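Replication initiation and membrane attachment protein (Geobacillus stearothermophilus 10, PDB 5WTN) acts as a tetrameric primosomal protein in the initiation of DNA replication and forms a complex with a primosomal re-initiation protein. Local coordinates at the interface of chains A and B. Residues are numbered along the deposited sequence; one frame, centred on the assembly and turned at random. Chains: chain A/B, Replication initiation and membrane attachment protein.

The interface of chains A and B. Residues chain A 161, 167, 199, 201, 235, 238-239, 283-285; chain B 37, 86-87, 121, 123-124, 127.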
loop_
_atom_site.group_PDB
_atom_site.type_symbol
_atom_site.label_atom_id
_atom_site.label_comp_id
_atom_site.label_asym_id
_atom_site.label_seq_id
_atom_site.Cartn_x
_atom_site.Cartn_y
_atom_site.Cartn_z
ATOM N N PHE A 161 -7.150 23.418 -18.164
ATOM C CA PHE A 161 -8.168 22.489 -18.623
ATOM C C PHE A 161 -8.687 22.968 -19.966
ATOM O O PHE A 161 -8.877 22.177 -20.890
ATOM C CB PHE A 161 -9.305 22.448 -17.606
ATOM C CG PHE A 161 -10.255 21.292 -17.787
ATOM C CD1 PHE A 161 -10.116 20.138 -17.021
ATOM C CD2 PHE A 161 -11.292 21.360 -18.702
ATOM C CE1 PHE A 161 -10.992 19.058 -17.173
ATOM C CE2 PHE A 161 -12.170 20.288 -18.858
ATOM C CZ PHE A 161 -12.021 19.133 -18.087
ATOM N N ALA A 167 -15.998 21.290 -24.285
ATOM C CA ALA A 167 -17.248 20.611 -23.935
ATOM C C ALA A 167 -18.226 20.686 -25.102
ATOM O O ALA A 167 -18.453 21.761 -25.669
ATOM C CB ALA A 167 -17.862 21.231 -22.687
ATOM N N TYR A 199 -7.439 21.500 -11.050
ATOM C CA TYR A 199 -7.393 21.919 -12.437
ATOM C C TYR A 199 -7.813 23.392 -12.476
ATOM O O TYR A 199 -8.465 23.877 -11.531
ATOM C CB TYR A 199 -8.249 21.018 -13.347
ATOM C CG TYR A 199 -9.748 21.107 -13.170
ATOM C CD1 TYR A 199 -10.451 22.222 -13.592
ATOM C CD2 TYR A 199 -10.469 20.049 -12.632
ATOM C CE1 TYR A 199 -11.826 22.305 -13.446
ATOM C CE2 TYR A 199 -11.850 20.119 -12.494
ATOM C CZ TYR A 199 -12.521 21.254 -12.900
ATOM O OH TYR A 199 -13.890 21.350 -12.760
ATOM N N LEU A 201 -9.264 26.781 -15.142
ATOM C CA LEU A 201 -9.820 27.192 -16.425
ATOM C C LEU A 201 -9.410 28.623 -16.671
ATOM O O LEU A 201 -9.412 29.441 -15.752
ATOM C CB LEU A 201 -11.346 27.104 -16.435
ATOM C CG LEU A 201 -12.082 25.762 -16.390
ATOM C CD1 LEU A 201 -13.549 26.002 -16.028
ATOM C CD2 LEU A 201 -11.988 25.004 -17.706
ATOM N N LYS A 235 -16.815 27.378 -14.336
ATOM C CA LYS A 235 -16.971 25.959 -14.635
ATOM C C LYS A 235 -18.315 25.722 -15.273
ATOM O O LYS A 235 -18.441 24.905 -16.181
ATOM C CB LYS A 235 -16.838 25.105 -13.376
ATOM C CG LYS A 235 -15.614 25.405 -12.537
ATOM C CD LYS A 235 -15.233 24.195 -11.695
ATOM C CE LYS A 235 -13.992 24.453 -10.843
ATOM N NZ LYS A 235 -13.873 23.424 -9.768
ATOM N N PHE A 238 -18.346 26.984 -18.852
ATOM C CA PHE A 238 -17.519 26.183 -19.731
ATOM C C PHE A 238 -18.184 24.844 -19.991
ATOM O O PHE A 238 -18.231 24.369 -21.123
ATOM C CB PHE A 238 -16.138 25.985 -19.115
ATOM C CG PHE A 238 -15.287 24.989 -19.851
ATOM C CD1 PHE A 238 -14.400 25.404 -20.834
ATOM C CD2 PHE A 238 -15.368 23.628 -19.556
ATOM C CE1 PHE A 238 -13.616 24.473 -21.514
ATOM C CE2 PHE A 238 -14.598 22.698 -20.231
ATOM C CZ PHE A 238 -13.720 23.116 -21.208
ATOM N N LEU A 239 -18.673 24.227 -18.923
ATOM C CA LEU A 239 -19.294 22.915 -19.013
ATOM C C LEU A 239 -20.565 22.956 -19.859
ATOM O O LEU A 239 -20.788 22.069 -20.678
ATOM C CB LEU A 239 -19.616 22.391 -17.612
ATOM C CG LEU A 239 -20.426 21.094 -17.538
ATOM C CD1 LEU A 239 -19.580 19.946 -18.000
ATOM C CD2 LEU A 239 -20.950 20.825 -16.140
ATOM N N PRO A 283 -23.289 17.111 -21.320
ATOM C CA PRO A 283 -22.059 17.577 -21.981
ATOM C C PRO A 283 -21.044 16.462 -22.124
ATOM O O PRO A 283 -20.977 15.588 -21.254
ATOM C CB PRO A 283 -21.516 18.637 -21.022
ATOM C CG PRO A 283 -22.666 18.991 -20.119
ATOM C CD PRO A 283 -23.473 17.741 -20.000
ATOM N N ARG A 284 -20.253 16.503 -23.193
ATOM C CA ARG A 284 -19.225 15.491 -23.433
ATOM C C ARG A 284 -17.824 16.123 -23.463
ATOM O O ARG A 284 -17.629 17.215 -24.014
ATOM C CB ARG A 284 -19.531 14.735 -24.735
ATOM C CG ARG A 284 -18.497 13.687 -25.141
ATOM C CD ARG A 284 -19.086 12.689 -26.145
ATOM N NE ARG A 284 -18.061 11.865 -26.791
ATOM C CZ ARG A 284 -17.540 12.121 -27.989
ATOM N NH1 ARG A 284 -17.946 13.182 -28.683
ATOM N NH2 ARG A 284 -16.616 11.315 -28.495
ATOM N N LEU A 285 -16.857 15.450 -22.848
ATOM C CA LEU A 285 -15.496 15.955 -22.821
ATOM C C LEU A 285 -14.724 15.424 -24.036
ATOM O O LEU A 285 -14.748 14.217 -24.328
ATOM C CB LEU A 285 -14.809 15.551 -21.520
ATOM C CG LEU A 285 -13.411 16.099 -21.220
ATOM C CD1 LEU A 285 -13.378 17.605 -20.926
ATOM C CD2 LEU A 285 -12.809 15.320 -20.075
ATOM N N LEU B 37 -12.029 9.826 -18.168
ATOM C CA LEU B 37 -11.851 11.133 -18.780
ATOM C C LEU B 37 -10.573 11.320 -19.626
ATOM O O LEU B 37 -10.641 11.860 -20.701
ATOM C CB LEU B 37 -11.977 12.238 -17.737
ATOM C CG LEU B 37 -13.351 12.225 -17.060
ATOM C CD1 LEU B 37 -13.583 13.451 -16.163
ATOM C CD2 LEU B 37 -14.432 12.101 -18.112
ATOM N N GLY B 86 -3.888 19.203 -17.877
ATOM C CA GLY B 86 -5.165 19.886 -17.967
ATOM C C GLY B 86 -6.112 19.453 -16.863
ATOM O O GLY B 86 -6.891 20.251 -16.331
ATOM N N ILE B 87 -6.033 18.170 -16.528
ATOM C CA ILE B 87 -6.914 17.569 -15.564
ATOM C C ILE B 87 -6.326 17.795 -14.189
ATOM O O ILE B 87 -6.969 17.518 -13.203
ATOM C CB ILE B 87 -7.082 16.061 -15.839
ATOM C CG1 ILE B 87 -8.422 15.533 -15.313
ATOM C CG2 ILE B 87 -5.927 15.262 -15.256
ATOM C CD1 ILE B 87 -9.554 15.918 -16.105
ATOM N N ASP B 121 -17.098 18.046 -7.578
ATOM C CA ASP B 121 -16.754 18.924 -8.675
ATOM C C ASP B 121 -17.822 18.940 -9.763
ATOM O O ASP B 121 -18.265 17.874 -10.205
ATOM C CB ASP B 121 -15.422 18.516 -9.284
ATOM C CG ASP B 121 -14.929 19.521 -10.282
ATOM O OD1 ASP B 121 -15.138 19.302 -11.499
ATOM O OD2 ASP B 121 -14.373 20.553 -9.844
ATOM N N MET B 123 -17.686 19.809 -13.122
ATOM C CA MET B 123 -17.440 19.273 -14.442
ATOM C C MET B 123 -17.112 17.789 -14.419
ATOM O O MET B 123 -17.671 17.037 -15.224
ATOM C CB MET B 123 -16.384 20.094 -15.166
ATOM C CG MET B 123 -16.630 21.574 -15.066
ATOM S SD MET B 123 -15.736 22.532 -16.266
ATOM C CE MET B 123 -14.139 21.724 -16.219
ATOM N N LEU B 124 -16.268 17.371 -13.467
ATOM C CA LEU B 124 -15.705 16.034 -13.481
ATOM C C LEU B 124 -16.794 14.994 -13.344
ATOM O O LEU B 124 -16.823 13.991 -14.068
ATOM C CB LEU B 124 -14.657 15.868 -12.393
ATOM C CG LEU B 124 -13.438 16.798 -12.496
ATOM C CD1 LEU B 124 -12.401 16.551 -11.417
ATOM C CD2 LEU B 124 -12.807 16.644 -13.850
ATOM N N PHE B 127 -18.909 15.041 -16.566
ATOM C CA PHE B 127 -18.202 14.332 -17.630
ATOM C C PHE B 127 -18.135 12.820 -17.379
ATOM O O PHE B 127 -18.562 12.045 -18.218
ATOM C CB PHE B 127 -16.799 14.911 -17.891
ATOM C CG PHE B 127 -16.798 16.298 -18.493
ATOM C CD1 PHE B 127 -17.672 16.643 -19.509
ATOM C CD2 PHE B 127 -15.916 17.262 -18.024
ATOM C CE1 PHE B 127 -17.651 17.920 -20.044
ATOM C CE2 PHE B 127 -15.897 18.553 -18.562
ATOM C CZ PHE B 127 -16.755 18.876 -19.568
#
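A mostly apolar patch joins two copies of DnaB within the tetrameric assembly; it is one half of a two-fold symmetric interface and recurs with the chains exchanged. Helix 122-143 of chain B presents B:Met123 and B:Phe127, one turn apart, to a surface of chain A built from helix 161-164, the loop at A:Tyr199, helix 227-240 and strand 283-287. The unbranched B:Met123 bends at chi3 (-42°), which suits a narrow site: its sulfur SD lies 3.5 Å from CD2 of A:Phe238, while methyl CE sits over one face of the A:Phe161 ring, towards the rim. CD2 of A:Leu201 lies over the centre of the A:Phe238 ring and is likely to steady it. B:Phe127 is wide and flat enough to be clamped: CB of A:Leu285 lies over one face, 3.7 Å from CG, and CD1 of A:Leu239 over the opposite face, 3.4 Å from CZ. A:Phe161 also lies alongside B:Ile87, its CE1 3.6 Å from CD1.

The polar cluster centres on B:Asp121, just before the helix, with CG anti to its backbone N (chi1 -171°). The phenol OH of A:Tyr199 leans towards both carboxylate oxygens, bonding to the syn lone pair of OD1 at 2.7 Å with OD2 at 3.1 Å, ring and carboxylate 82° apart. With its anti lone pair OD1 takes the backbone N of B:Leu124 at 3.0 Å, capping the helix start. The extended A:Lys235 crosses at about a right angle, its NZ bridging to OD2 at 2.9 Å; this charge would favour the ionised acid. An alanine here would remove salt bridge, phenol bond and cap, and would probably weaken the seating of the helix start against chain A. The site probably holds one subunit's helix against its neighbour and so is likely to contribute to the tetramer.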